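Long-range contacts in L-lactate dehydrogenase (Trichomonas vaginalis, PDB 4UUN), which probably catalyses the NADH-dependent reduction of pyruvate to L-lactate, as a lactate dehydrogenase closely related in family to malate dehydrogenases: residues B[4-9]-B[36-41]; B[83-88]-B[123-128]; B[13-18]-B[239-244]; B[152-157]-B[246-251]. All coordinates share one frame; numbering follows the deposited sequence.

Contact 1: residues B[4-9]-B[36-41]; sequences AAHVLI and YLHLLD. With NAI (1,4-dihydronicotinamide adenine dinucleotide), chain D.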
# COMPACT_ATOMS: atom_id res chain seq x y z
N ALA B 4 16.79 -13.57 6.63
CA ALA B 4 15.67 -12.64 6.53
C ALA B 4 15.42 -11.95 7.86
O ALA B 4 15.65 -12.52 8.92
CB ALA B 4 14.42 -13.38 6.09
N ALA B 5 14.98 -10.70 7.80
CA ALA B 5 14.56 -9.98 8.99
C ALA B 5 13.16 -10.43 9.39
O ALA B 5 12.26 -10.54 8.54
CB ALA B 5 14.59 -8.48 8.75
N HIS B 6 12.97 -10.72 10.67
CA HIS B 6 11.66 -11.13 11.17
C HIS B 6 10.89 -9.94 11.73
O HIS B 6 11.34 -9.25 12.65
CB HIS B 6 11.83 -12.26 12.20
CG HIS B 6 12.21 -13.56 11.57
ND1 HIS B 6 11.38 -14.66 11.55
CD2 HIS B 6 13.33 -13.93 10.89
CE1 HIS B 6 11.97 -15.65 10.91
NE2 HIS B 6 13.15 -15.24 10.50
N VAL B 7 9.72 -9.71 11.14
CA VAL B 7 8.92 -8.51 11.40
C VAL B 7 7.54 -8.90 11.91
O VAL B 7 6.80 -9.60 11.23
CB VAL B 7 8.73 -7.71 10.09
CG1 VAL B 7 7.85 -6.46 10.31
CG2 VAL B 7 10.08 -7.31 9.49
N LEU B 8 7.20 -8.43 13.11
CA LEU B 8 5.87 -8.66 13.70
C LEU B 8 4.91 -7.50 13.42
O LEU B 8 5.27 -6.33 13.58
CB LEU B 8 5.98 -8.84 15.22
CG LEU B 8 4.67 -8.86 16.02
CD1 LEU B 8 3.79 -10.05 15.65
CD2 LEU B 8 4.97 -8.86 17.52
N ILE B 9 3.69 -7.85 13.02
CA ILE B 9 2.57 -6.92 12.96
C ILE B 9 1.41 -7.49 13.80
O ILE B 9 0.89 -8.57 13.48
CB ILE B 9 2.07 -6.72 11.51
CG1 ILE B 9 3.20 -6.23 10.60
CG2 ILE B 9 0.91 -5.72 11.46
CD1 ILE B 9 2.84 -6.29 9.10
N TYR B 36 10.59 -11.93 6.85
CA TYR B 36 9.68 -12.98 7.28
C TYR B 36 8.64 -12.34 8.20
O TYR B 36 8.99 -11.78 9.25
CB TYR B 36 10.44 -14.10 8.00
CG TYR B 36 9.58 -15.28 8.38
CD1 TYR B 36 8.76 -15.22 9.51
CD2 TYR B 36 9.58 -16.45 7.63
CE1 TYR B 36 7.97 -16.29 9.86
CE2 TYR B 36 8.80 -17.53 7.99
CZ TYR B 36 7.99 -17.44 9.11
OH TYR B 36 7.20 -18.51 9.47
N LEU B 37 7.37 -12.38 7.81
CA LEU B 37 6.32 -11.70 8.55
C LEU B 37 5.67 -12.58 9.61
O LEU B 37 5.20 -13.67 9.31
CB LEU B 37 5.25 -11.18 7.59
CG LEU B 37 5.71 -10.17 6.53
CD1 LEU B 37 4.55 -9.83 5.59
CD2 LEU B 37 6.29 -8.92 7.18
N HIS B 38 5.63 -12.09 10.84
CA HIS B 38 4.83 -12.69 11.90
C HIS B 38 3.55 -11.88 12.00
O HIS B 38 3.59 -10.68 12.29
CB HIS B 38 5.56 -12.66 13.24
CG HIS B 38 6.84 -13.44 13.24
ND1 HIS B 38 7.05 -14.53 14.06
CD2 HIS B 38 7.97 -13.29 12.52
CE1 HIS B 38 8.25 -15.01 13.84
NE2 HIS B 38 8.84 -14.28 12.91
N LEU B 39 2.42 -12.53 11.75
CA LEU B 39 1.14 -11.84 11.64
C LEU B 39 0.19 -12.31 12.75
O LEU B 39 -0.31 -13.43 12.71
CB LEU B 39 0.56 -12.11 10.25
CG LEU B 39 1.45 -11.67 9.07
CD1 LEU B 39 0.92 -12.23 7.76
CD2 LEU B 39 1.58 -10.15 8.98
N LEU B 40 -0.01 -11.44 13.75
CA LEU B 40 -0.79 -11.79 14.94
C LEU B 40 -2.16 -11.11 14.96
O LEU B 40 -2.27 -9.90 14.76
CB LEU B 40 -0.02 -11.39 16.21
CG LEU B 40 -0.69 -11.67 17.57
CD1 LEU B 40 -0.82 -13.16 17.83
CD2 LEU B 40 0.06 -11.00 18.71
N ASP B 41 -3.20 -11.89 15.22
CA ASP B 41 -4.51 -11.31 15.49
C ASP B 41 -5.29 -12.23 16.44
O ASP B 41 -4.72 -13.15 17.02
CB ASP B 41 -5.28 -11.04 14.20
CG ASP B 41 -6.19 -9.81 14.30
OD1 ASP B 41 -6.96 -9.73 15.28
OD2 ASP B 41 -6.12 -8.93 13.42
PA NAI D . -9.05 -2.24 12.66
O1A NAI D . -10.22 -2.28 13.62
O2A NAI D . -9.29 -2.27 11.17
O5B NAI D . -8.05 -3.44 13.04
C5B NAI D . -7.55 -3.67 14.35
C4B NAI D . -7.11 -5.13 14.46
O4B NAI D . -6.57 -5.41 15.75
C3B NAI D . -8.26 -6.11 14.24
O3B NAI D . -7.89 -7.03 13.21
C2B NAI D . -8.44 -6.81 15.58
O2B NAI D . -8.89 -8.17 15.47
C1B NAI D . -7.03 -6.71 16.14
N9A NAI D . -6.89 -6.92 17.60
C8A NAI D . -7.69 -6.50 18.60
N7A NAI D . -7.19 -6.89 19.80
C5A NAI D . -6.05 -7.57 19.57
C6A NAI D . -5.01 -8.26 20.38
N6A NAI D . -5.10 -8.31 21.73
N1A NAI D . -3.98 -8.84 19.72
C2A NAI D . -3.86 -8.81 18.37
N3A NAI D . -4.77 -8.21 17.58
C4A NAI D . -5.86 -7.59 18.11
O3 NAI D . -8.19 -0.92 13.01
PN NAI D . -7.06 -0.09 12.22
O1N NAI D . -7.74 0.94 11.34
O2N NAI D . -6.07 -1.07 11.63
O5D NAI D . -6.35 0.70 13.44
C5D NAI D . -5.75 -0.06 14.47
C4D NAI D . -5.26 0.86 15.59
O4D NAI D . -4.26 1.78 15.16
C3D NAI D . -6.38 1.70 16.17
O3D NAI D . -7.12 0.96 17.15
C2D NAI D . -5.64 2.89 16.74
O2D NAI D . -5.42 2.65 18.13
C1D NAI D . -4.29 2.93 16.02
N1N NAI D . -4.03 4.18 15.28
C2N NAI D . -2.90 4.83 15.56
C3N NAI D . -2.51 6.02 14.94
C7N NAI D . -1.21 6.72 15.30
O7N NAI D . -0.59 7.50 14.58
N7N NAI D . -0.64 6.48 16.50
C4N NAI D . -3.39 6.62 13.88
C5N NAI D . -4.59 5.82 13.64
C6N NAI D . -4.86 4.64 14.34
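The first beta-alpha-beta unit of the Rossmann fold is closed here, with His6 to Ile9 paired in parallel with Tyr36 to Leu39. Five backbone bonds zip the strands together, from Tyr36 N to Ala5 O (2.8 Å) at the start to Leu40 N to Ile9 O (3.0 Å) at the end. Beside this ladder His6, Tyr36 and His38 form an aromatic cluster on one face. The rim nitrogens His6 ND1 and His38 NE2 share a hydrogen bond of 2.9 Å, near the plane of both rings, while the ring planes are turned 56° apart. Tyr36 CB sits over the face of the His6 imidazole, 3.7 Å from its centroid, a CH-pi contact. With CG anti to the backbone N (chi1 -175°), the phenol ring then runs beside the imidazole, the planes 26° apart but slid so far that they barely overlap. On the other face Ile9 CD1 lies alongside Leu39 CD2 at 4.1 Å. Just past the second strand, Asp41 OD2 accepts a 2.6 Å hydrogen bond from O3B of the adenosine ribose of NADH, and OD1 faces O2B, which fits the usual role of an acidic residue at this position. His38 ND1 is hydrogen-bonded to Ala75 O of helix 73-77, helix 15-25 covers Val7 and Ile9, and strands 64-70 and 82-85 continue the sheet beyond the pair.

Contact 2: residues B[83-88]-B[123-128]; sequences AFLVAS and VKVLVI. With NAI (1,4-dihydronicotinamide adenine dinucleotide), chain D.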
# COMPACT_ATOMS: atom_id res chain seq x y z
N ALA B 83 8.91 -4.79 15.49
CA ALA B 83 7.49 -5.00 15.69
C ALA B 83 6.69 -3.73 15.48
O ALA B 83 7.10 -2.64 15.92
CB ALA B 83 7.23 -5.55 17.08
N PHE B 84 5.55 -3.88 14.82
CA PHE B 84 4.57 -2.82 14.67
C PHE B 84 3.38 -3.20 15.55
O PHE B 84 2.58 -4.06 15.18
CB PHE B 84 4.14 -2.70 13.20
CG PHE B 84 5.24 -2.25 12.27
CD1 PHE B 84 6.14 -3.16 11.74
CD2 PHE B 84 5.36 -0.92 11.90
CE1 PHE B 84 7.15 -2.75 10.89
CE2 PHE B 84 6.36 -0.50 11.05
CZ PHE B 84 7.26 -1.41 10.54
N LEU B 85 3.29 -2.59 16.73
CA LEU B 85 2.22 -2.89 17.66
C LEU B 85 1.00 -2.03 17.34
O LEU B 85 0.80 -0.96 17.92
CB LEU B 85 2.66 -2.69 19.11
CG LEU B 85 3.91 -3.47 19.55
CD1 LEU B 85 4.14 -3.27 21.04
CD2 LEU B 85 3.79 -4.95 19.23
N VAL B 86 0.19 -2.54 16.43
CA VAL B 86 -0.97 -1.81 15.91
C VAL B 86 -2.22 -2.09 16.73
O VAL B 86 -3.02 -1.19 16.97
CB VAL B 86 -1.22 -2.22 14.44
CG1 VAL B 86 -2.46 -1.55 13.88
CG2 VAL B 86 0.00 -1.89 13.58
N ALA B 87 -2.37 -3.33 17.18
CA ALA B 87 -3.56 -3.72 17.93
C ALA B 87 -3.68 -2.97 19.26
O ALA B 87 -2.69 -2.75 19.95
CB ALA B 87 -3.53 -5.20 18.20
N SER B 88 -4.91 -2.59 19.60
CA SER B 88 -5.23 -2.04 20.91
C SER B 88 -6.72 -2.26 21.17
O SER B 88 -7.46 -2.67 20.27
CB SER B 88 -4.93 -0.55 20.94
OG SER B 88 -5.73 0.13 19.98
N VAL B 123 15.52 -6.12 19.37
CA VAL B 123 14.22 -5.81 18.79
C VAL B 123 13.85 -4.32 18.88
O VAL B 123 14.02 -3.68 19.92
CB VAL B 123 13.09 -6.67 19.42
CG1 VAL B 123 12.89 -6.33 20.89
CG2 VAL B 123 11.79 -6.52 18.63
N LYS B 124 13.35 -3.78 17.77
CA LYS B 124 12.86 -2.41 17.71
C LYS B 124 11.33 -2.39 17.65
O LYS B 124 10.71 -2.79 16.66
CB LYS B 124 13.48 -1.67 16.53
CG LYS B 124 14.98 -1.46 16.70
CD LYS B 124 15.61 -0.63 15.60
CE LYS B 124 16.96 -0.09 16.07
NZ LYS B 124 17.70 0.69 15.04
N VAL B 125 10.74 -1.90 18.74
CA VAL B 125 9.31 -1.98 18.97
C VAL B 125 8.67 -0.62 18.75
O VAL B 125 8.89 0.32 19.53
CB VAL B 125 9.02 -2.46 20.40
CG1 VAL B 125 7.52 -2.62 20.63
CG2 VAL B 125 9.75 -3.77 20.70
N LEU B 126 7.87 -0.51 17.69
CA LEU B 126 7.12 0.71 17.40
C LEU B 126 5.66 0.59 17.85
O LEU B 126 4.89 -0.22 17.31
CB LEU B 126 7.17 1.01 15.90
CG LEU B 126 6.35 2.21 15.43
CD1 LEU B 126 6.69 3.49 16.23
CD2 LEU B 126 6.58 2.42 13.94
N VAL B 127 5.28 1.40 18.82
CA VAL B 127 3.92 1.37 19.37
C VAL B 127 3.01 2.35 18.64
O VAL B 127 3.26 3.57 18.59
CB VAL B 127 3.93 1.67 20.87
CG1 VAL B 127 2.52 1.56 21.45
CG2 VAL B 127 4.86 0.70 21.56
N ILE B 128 1.94 1.80 18.07
CA ILE B 128 1.03 2.55 17.22
C ILE B 128 -0.37 2.60 17.84
O ILE B 128 -0.98 3.65 17.88
CB ILE B 128 0.98 1.93 15.81
CG1 ILE B 128 2.36 2.07 15.14
CG2 ILE B 128 -0.09 2.57 14.96
CD1 ILE B 128 2.53 1.24 13.87
PA NAI D . -9.05 -2.24 12.66
O1A NAI D . -10.22 -2.28 13.62
O2A NAI D . -9.29 -2.27 11.17
O5B NAI D . -8.05 -3.44 13.04
C5B NAI D . -7.55 -3.67 14.35
C4B NAI D . -7.11 -5.13 14.46
O4B NAI D . -6.57 -5.41 15.75
C3B NAI D . -8.26 -6.11 14.24
O3B NAI D . -7.89 -7.03 13.21
C2B NAI D . -8.44 -6.81 15.58
O2B NAI D . -8.89 -8.17 15.47
C1B NAI D . -7.03 -6.71 16.14
N9A NAI D . -6.89 -6.92 17.60
C8A NAI D . -7.69 -6.50 18.60
N7A NAI D . -7.19 -6.89 19.80
C5A NAI D . -6.05 -7.57 19.57
C6A NAI D . -5.01 -8.26 20.38
N6A NAI D . -5.10 -8.31 21.73
N1A NAI D . -3.98 -8.84 19.72
C2A NAI D . -3.86 -8.81 18.37
N3A NAI D . -4.77 -8.21 17.58
C4A NAI D . -5.86 -7.59 18.11
O3 NAI D . -8.19 -0.92 13.01
PN NAI D . -7.06 -0.09 12.22
O1N NAI D . -7.74 0.94 11.34
O2N NAI D . -6.07 -1.07 11.63
O5D NAI D . -6.35 0.70 13.44
C5D NAI D . -5.75 -0.06 14.47
C4D NAI D . -5.26 0.86 15.59
O4D NAI D . -4.26 1.78 15.16
C3D NAI D . -6.38 1.70 16.17
O3D NAI D . -7.12 0.96 17.15
C2D NAI D . -5.64 2.89 16.74
O2D NAI D . -5.42 2.65 18.13
C1D NAI D . -4.29 2.93 16.02
N1N NAI D . -4.03 4.18 15.28
C2N NAI D . -2.90 4.83 15.56
C3N NAI D . -2.51 6.02 14.94
C7N NAI D . -1.21 6.72 15.30
O7N NAI D . -0.59 7.50 14.58
N7N NAI D . -0.64 6.48 16.50
C4N NAI D . -3.39 6.62 13.88
C5N NAI D . -4.59 5.82 13.64
C6N NAI D . -4.86 4.64 14.34
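Leu85 carries CG anti to its carbonyl carbon (chi1 -56°) and Val125 sets CG1 anti to its nitrogen (chi1 -177°), which drives Leu85 CD1 against Val125 CG1 at 3.5 Å, closer than two methyls normally pack. The same CD1 also reaches Val127 CG2 at 4.1 Å, so one methyl bridges two valines of the neighbouring strand. On the other face of the sheet Phe84 meets two residues: Ile128 CD1 comes to the ring edge at CD2 (4.1 Å), and Leu126 CD2 approaches obliquely. The Val86 and Ile128 side chains lie side by side, pointing the same way, with Val86 CG2 4.0 Å from Ile128 CD1. Strands 82-85 and 124-127 are the parallel neighbours of a beta-alpha-beta crossover in the second half of the Rossmann fold, with helix 97-118 as the connection. Their ladder includes Leu85 N to Leu126 O at 2.9 Å and closes with Ile128 N to Leu85 O, whose donor stands 37° out of the carbonyl plane. Leu85 is also the centre of an inverse gamma turn, where strand 82-85 gives way to the loop along the cofactor. Beyond it, Ser88 OG accepts a hydrogen bond from ribose O2D of NADH at 3.1 Å, and Ile128 O takes one from carboxamide N7N at 3.2 Å.

Contact 3: residues B[13-18]-B[239-244]; sequences AGQIGY and TSAASP. With NAI (1,4-dihydronicotinamide adenine dinucleotide), chain D.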
# COMPACT_ATOMS: atom_id res chain seq x y z
N ALA B 13 -4.87 -8.38 10.80
CA ALA B 13 -5.99 -8.55 9.88
C ALA B 13 -6.83 -7.28 9.67
O ALA B 13 -7.78 -7.29 8.89
CB ALA B 13 -6.88 -9.68 10.35
N GLY B 14 -6.49 -6.20 10.36
CA GLY B 14 -7.21 -4.95 10.22
C GLY B 14 -6.76 -4.16 9.01
O GLY B 14 -5.94 -4.65 8.24
N GLN B 15 -7.28 -2.95 8.86
CA GLN B 15 -6.96 -2.08 7.72
C GLN B 15 -5.47 -1.79 7.62
O GLN B 15 -4.87 -1.89 6.55
CB GLN B 15 -7.66 -0.73 7.87
CG GLN B 15 -9.17 -0.73 7.74
CD GLN B 15 -9.74 0.68 7.80
OE1 GLN B 15 -10.37 1.16 6.86
NE2 GLN B 15 -9.49 1.37 8.92
N ILE B 16 -4.89 -1.37 8.73
CA ILE B 16 -3.49 -0.98 8.74
C ILE B 16 -2.60 -2.19 8.45
O ILE B 16 -1.66 -2.09 7.65
CB ILE B 16 -3.14 -0.30 10.07
CG1 ILE B 16 -3.72 1.13 10.08
CG2 ILE B 16 -1.63 -0.24 10.28
CD1 ILE B 16 -3.62 1.84 11.43
N GLY B 17 -2.89 -3.32 9.10
CA GLY B 17 -2.10 -4.53 8.91
C GLY B 17 -2.08 -4.98 7.46
O GLY B 17 -1.06 -5.44 6.95
N TYR B 18 -3.23 -4.85 6.80
CA TYR B 18 -3.40 -5.29 5.42
C TYR B 18 -2.43 -4.54 4.51
O TYR B 18 -1.69 -5.13 3.72
CB TYR B 18 -4.85 -5.06 5.01
CG TYR B 18 -5.22 -5.43 3.59
CD1 TYR B 18 -5.44 -6.76 3.23
CD2 TYR B 18 -5.39 -4.46 2.63
CE1 TYR B 18 -5.79 -7.10 1.93
CE2 TYR B 18 -5.73 -4.79 1.32
CZ TYR B 18 -5.94 -6.11 0.99
OH TYR B 18 -6.30 -6.42 -0.30
N THR B 239 -11.92 4.94 9.83
CA THR B 239 -10.78 5.78 10.19
C THR B 239 -9.65 5.60 9.18
O THR B 239 -9.69 4.71 8.33
CB THR B 239 -10.25 5.47 11.60
OG1 THR B 239 -9.92 4.08 11.70
CG2 THR B 239 -11.30 5.82 12.65
N SER B 240 -8.64 6.46 9.28
CA SER B 240 -7.50 6.43 8.37
C SER B 240 -6.80 5.08 8.41
O SER B 240 -6.86 4.37 9.41
CB SER B 240 -6.50 7.53 8.75
OG SER B 240 -6.00 7.35 10.07
N ALA B 241 -6.12 4.73 7.31
CA ALA B 241 -5.40 3.46 7.23
C ALA B 241 -4.09 3.61 6.45
O ALA B 241 -3.01 3.30 6.96
CB ALA B 241 -6.29 2.40 6.59
N ALA B 242 -4.19 4.09 5.22
CA ALA B 242 -2.99 4.29 4.41
C ALA B 242 -2.03 5.31 5.03
O ALA B 242 -0.82 5.09 5.03
CB ALA B 242 -3.38 4.71 2.99
N SER B 243 -2.55 6.39 5.59
CA SER B 243 -1.67 7.46 6.09
C SER B 243 -0.94 7.10 7.41
O SER B 243 0.23 7.44 7.56
CB SER B 243 -2.40 8.82 6.16
OG SER B 243 -3.60 8.77 6.90
N PRO B 244 -1.61 6.41 8.34
CA PRO B 244 -0.79 5.94 9.47
C PRO B 244 0.22 4.87 9.07
O PRO B 244 1.29 4.79 9.66
CB PRO B 244 -1.82 5.40 10.47
CG PRO B 244 -3.10 5.22 9.68
CD PRO B 244 -3.06 6.23 8.59
PA NAI D . -9.05 -2.24 12.66
O1A NAI D . -10.22 -2.28 13.62
O2A NAI D . -9.29 -2.27 11.17
O5B NAI D . -8.05 -3.44 13.04
C5B NAI D . -7.55 -3.67 14.35
C4B NAI D . -7.11 -5.13 14.46
O4B NAI D . -6.57 -5.41 15.75
C3B NAI D . -8.26 -6.11 14.24
O3B NAI D . -7.89 -7.03 13.21
C2B NAI D . -8.44 -6.81 15.58
O2B NAI D . -8.89 -8.17 15.47
C1B NAI D . -7.03 -6.71 16.14
N9A NAI D . -6.89 -6.92 17.60
C8A NAI D . -7.69 -6.50 18.60
N7A NAI D . -7.19 -6.89 19.80
C5A NAI D . -6.05 -7.57 19.57
C6A NAI D . -5.01 -8.26 20.38
N6A NAI D . -5.10 -8.31 21.73
N1A NAI D . -3.98 -8.84 19.72
C2A NAI D . -3.86 -8.81 18.37
N3A NAI D . -4.77 -8.21 17.58
C4A NAI D . -5.86 -7.59 18.11
O3 NAI D . -8.19 -0.92 13.01
PN NAI D . -7.06 -0.09 12.22
O1N NAI D . -7.74 0.94 11.34
O2N NAI D . -6.07 -1.07 11.63
O5D NAI D . -6.35 0.70 13.44
C5D NAI D . -5.75 -0.06 14.47
C4D NAI D . -5.26 0.86 15.59
O4D NAI D . -4.26 1.78 15.16
C3D NAI D . -6.38 1.70 16.17
O3D NAI D . -7.12 0.96 17.15
C2D NAI D . -5.64 2.89 16.74
O2D NAI D . -5.42 2.65 18.13
C1D NAI D . -4.29 2.93 16.02
N1N NAI D . -4.03 4.18 15.28
C2N NAI D . -2.90 4.83 15.56
C3N NAI D . -2.51 6.02 14.94
C7N NAI D . -1.21 6.72 15.30
O7N NAI D . -0.59 7.50 14.58
N7N NAI D . -0.64 6.48 16.50
C4N NAI D . -3.39 6.62 13.88
C5N NAI D . -4.59 5.82 13.64
C6N NAI D . -4.86 4.64 14.34
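Polar contact between the segments rests on the Gln15 amide, whose NE2 gives a weak hydrogen bond of 3.4 Å to Thr239 O. A firmer one, 3.0 Å, goes from Gln15 NE2 to O1N on the nicotinamide-side phosphate of NADH, so a single amide nitrogen spans peptide and cofactor. Backbone donors complete the grip on the pyrophosphate: Gln15 N reaches O2A and Ile16 N reaches O2N, both at 3.1 Å. Arg236 fixes the far side of the amide: it bonds Gln15 OE1 through NH2 and Thr239 O through NE, holding donor and acceptor in place together. Ser240 O, buried close by, has no partner in the model. Across the dimer interface, Tyr18 OH of a neighbouring subunit bonds Ala242 N. Apolar packing joins the starts of helices 15-25 and 242-257. Ala241 CB presses on Gln15 CB at 3.6 Å, and Ile16, with CG1 anti to its carbonyl carbon (chi1 -74°), extends CD1 to Pro244 CG at 3.8 Å. Pro244 CB in turn faces nicotinamide C4N at 3.9 Å. Two amides at the start of a helix, preceded by a glycine-rich turn, mark the dinucleotide-binding loop of the Rossmann fold, here covered by the start of helix 242-257 from the second half of the chain.

Contact 4: residues B[152-157]-B[246-251]; sequences SSLSML and KAAIQH. With NAI (1,4-dihydronicotinamide adenine dinucleotide), chain D.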
# COMPACT_ATOMS: atom_id res chain seq x y z
N SER B 152 9.70 2.79 20.98
CA SER B 152 9.28 4.14 20.58
C SER B 152 7.80 4.14 20.20
O SER B 152 7.21 3.07 20.03
CB SER B 152 10.13 4.66 19.43
OG SER B 152 10.00 3.85 18.27
N SER B 153 7.20 5.32 20.07
CA SER B 153 5.79 5.44 19.69
C SER B 153 5.68 6.37 18.50
O SER B 153 6.58 7.18 18.23
CB SER B 153 4.91 5.91 20.86
OG SER B 153 5.25 7.21 21.31
N LEU B 154 4.57 6.25 17.77
CA LEU B 154 4.44 6.89 16.47
C LEU B 154 3.76 8.26 16.55
O LEU B 154 2.59 8.34 16.89
CB LEU B 154 3.61 6.00 15.54
CG LEU B 154 3.44 6.50 14.11
CD1 LEU B 154 4.78 6.55 13.42
CD2 LEU B 154 2.45 5.62 13.33
N SER B 155 4.49 9.31 16.23
CA SER B 155 3.91 10.66 16.15
C SER B 155 4.05 11.28 14.76
O SER B 155 3.62 12.42 14.53
CB SER B 155 4.54 11.56 17.21
OG SER B 155 5.94 11.56 17.10
N MET B 156 4.62 10.52 13.82
CA MET B 156 4.89 11.04 12.49
C MET B 156 3.63 11.33 11.65
O MET B 156 3.68 12.16 10.74
CB MET B 156 5.84 10.10 11.72
CG MET B 156 7.33 10.43 11.87
SD MET B 156 7.80 12.13 11.46
CE MET B 156 7.39 12.17 9.71
N LEU B 157 2.52 10.66 11.94
CA LEU B 157 1.28 10.95 11.23
C LEU B 157 0.91 12.41 11.45
O LEU B 157 0.58 13.14 10.53
CB LEU B 157 0.14 10.05 11.70
CG LEU B 157 -1.26 10.33 11.13
CD1 LEU B 157 -1.27 10.39 9.60
CD2 LEU B 157 -2.24 9.26 11.62
N LYS B 246 1.87 4.73 6.19
CA LYS B 246 2.95 5.47 5.59
C LYS B 246 3.88 6.02 6.66
O LYS B 246 5.10 5.93 6.56
CB LYS B 246 2.37 6.63 4.75
CG LYS B 246 3.37 7.36 3.86
CD LYS B 246 4.07 8.50 4.58
CE LYS B 246 5.08 9.19 3.67
NZ LYS B 246 5.68 10.39 4.31
N ALA B 247 3.29 6.59 7.69
CA ALA B 247 4.05 7.17 8.79
C ALA B 247 4.80 6.09 9.57
O ALA B 247 5.95 6.29 9.98
CB ALA B 247 3.11 7.96 9.70
N ALA B 248 4.15 4.94 9.76
CA ALA B 248 4.76 3.84 10.51
C ALA B 248 6.01 3.30 9.82
O ALA B 248 7.03 3.07 10.45
CB ALA B 248 3.75 2.72 10.72
N ILE B 249 5.91 3.09 8.51
CA ILE B 249 7.03 2.60 7.72
C ILE B 249 8.16 3.63 7.72
O ILE B 249 9.33 3.28 7.83
CB ILE B 249 6.56 2.26 6.28
CG1 ILE B 249 5.75 0.96 6.30
CG2 ILE B 249 7.75 2.14 5.33
CD1 ILE B 249 5.09 0.61 4.99
N GLN B 250 7.79 4.89 7.60
CA GLN B 250 8.75 5.99 7.59
C GLN B 250 9.55 6.02 8.91
O GLN B 250 10.77 6.14 8.91
CB GLN B 250 8.00 7.31 7.36
CG GLN B 250 8.87 8.54 7.34
CD GLN B 250 8.12 9.77 6.85
OE1 GLN B 250 6.89 9.81 6.88
NE2 GLN B 250 8.86 10.76 6.39
N HIS B 251 8.84 5.89 10.03
CA HIS B 251 9.45 5.86 11.36
C HIS B 251 10.41 4.68 11.50
O HIS B 251 11.59 4.84 11.84
CB HIS B 251 8.33 5.78 12.40
CG HIS B 251 8.79 5.84 13.83
ND1 HIS B 251 9.68 4.94 14.37
CD2 HIS B 251 8.43 6.66 14.84
CE1 HIS B 251 9.87 5.22 15.65
NE2 HIS B 251 9.12 6.26 15.96
PA NAI D . -9.05 -2.24 12.66
O1A NAI D . -10.22 -2.28 13.62
O2A NAI D . -9.29 -2.27 11.17
O5B NAI D . -8.05 -3.44 13.04
C5B NAI D . -7.55 -3.67 14.35
C4B NAI D . -7.11 -5.13 14.46
O4B NAI D . -6.57 -5.41 15.75
C3B NAI D . -8.26 -6.11 14.24
O3B NAI D . -7.89 -7.03 13.21
C2B NAI D . -8.44 -6.81 15.58
O2B NAI D . -8.89 -8.17 15.47
C1B NAI D . -7.03 -6.71 16.14
N9A NAI D . -6.89 -6.92 17.60
C8A NAI D . -7.69 -6.50 18.60
N7A NAI D . -7.19 -6.89 19.80
C5A NAI D . -6.05 -7.57 19.57
C6A NAI D . -5.01 -8.26 20.38
N6A NAI D . -5.10 -8.31 21.73
N1A NAI D . -3.98 -8.84 19.72
C2A NAI D . -3.86 -8.81 18.37
N3A NAI D . -4.77 -8.21 17.58
C4A NAI D . -5.86 -7.59 18.11
O3 NAI D . -8.19 -0.92 13.01
PN NAI D . -7.06 -0.09 12.22
O1N NAI D . -7.74 0.94 11.34
O2N NAI D . -6.07 -1.07 11.63
O5D NAI D . -6.35 0.70 13.44
C5D NAI D . -5.75 -0.06 14.47
C4D NAI D . -5.26 0.86 15.59
O4D NAI D . -4.26 1.78 15.16
C3D NAI D . -6.38 1.70 16.17
O3D NAI D . -7.12 0.96 17.15
C2D NAI D . -5.64 2.89 16.74
O2D NAI D . -5.42 2.65 18.13
C1D NAI D . -4.29 2.93 16.02
N1N NAI D . -4.03 4.18 15.28
C2N NAI D . -2.90 4.83 15.56
C3N NAI D . -2.51 6.02 14.94
C7N NAI D . -1.21 6.72 15.30
O7N NAI D . -0.59 7.50 14.58
N7N NAI D . -0.64 6.48 16.50
C4N NAI D . -3.39 6.62 13.88
C5N NAI D . -4.59 5.82 13.64
C6N NAI D . -4.86 4.64 14.34
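Gln250 OE1, against which Met156 CE rests at 3.7 Å, is gripped by two donors, Lys246 NZ at 2.9 Å from above the carbonyl plane and Asn160 ND2. Those bonds probably fix the rotation of the amide, and the bent Met156 chain (chi2 -54°, chi3 -64°) curls its methyl across it at about a right angle. Lys246 NZ is also bonded to Cys59 O of a neighbouring subunit. One helical turn back, Ala247 CB presses on the start of helix 156-170, 3.6 Å from Leu157 N and 4.0 Å from Met156 CB. Leu154 slides past His251 in the opposite direction, its CD1 resting against the helix, 3.6 Å from Ala247 O and 3.8 Å from His251 CB. The imidazole continues to the strand, where Ser152 OG meets its edge near the ring plane, 3.0 Å from CE1. On the cofactor side Leu157 CD2 lies 3.7 Å from nicotinamide C4N, the carbon that carries the hydride, so the packing forms part of the nicotinamide pocket. Strand 151-153, the last of the parallel sheet, is hydrogen-bonded through Ser152 to Val125 and Val127. Strand 265-270 packs on Met156 and His251, while helix 15-25 meets helix 242-257 through Ile249.

How the contacts relate
Contacts 1, 2 and 4 follow one parallel sheet: Leu8 O to Phe84 N (2.8 Å) probably bonds contact 1 to contact 2, and Val127 N to Ser152 O (2.8 Å) joins contact 2 to contact 4. Contact 3 lies across the strand ends, with Ala13 N 3.0 Å from Asp41 OD2 of contact 1 and Ile16 CG2 packed on Val86 CG1 of contact 2. Contacts 3 and 4 share helix 242-257. All four touch one NADH molecule, contact 1 at the adenosine ribose, contact 3 chiefly at the pyrophosphate, contact 2 at the nicotinamide ribose and carboxamide with Ala87 against the adenine, and contact 4 at the nicotinamide. Contacts 1 and 4 stay apart, their nearest atoms about 8 Å from each other.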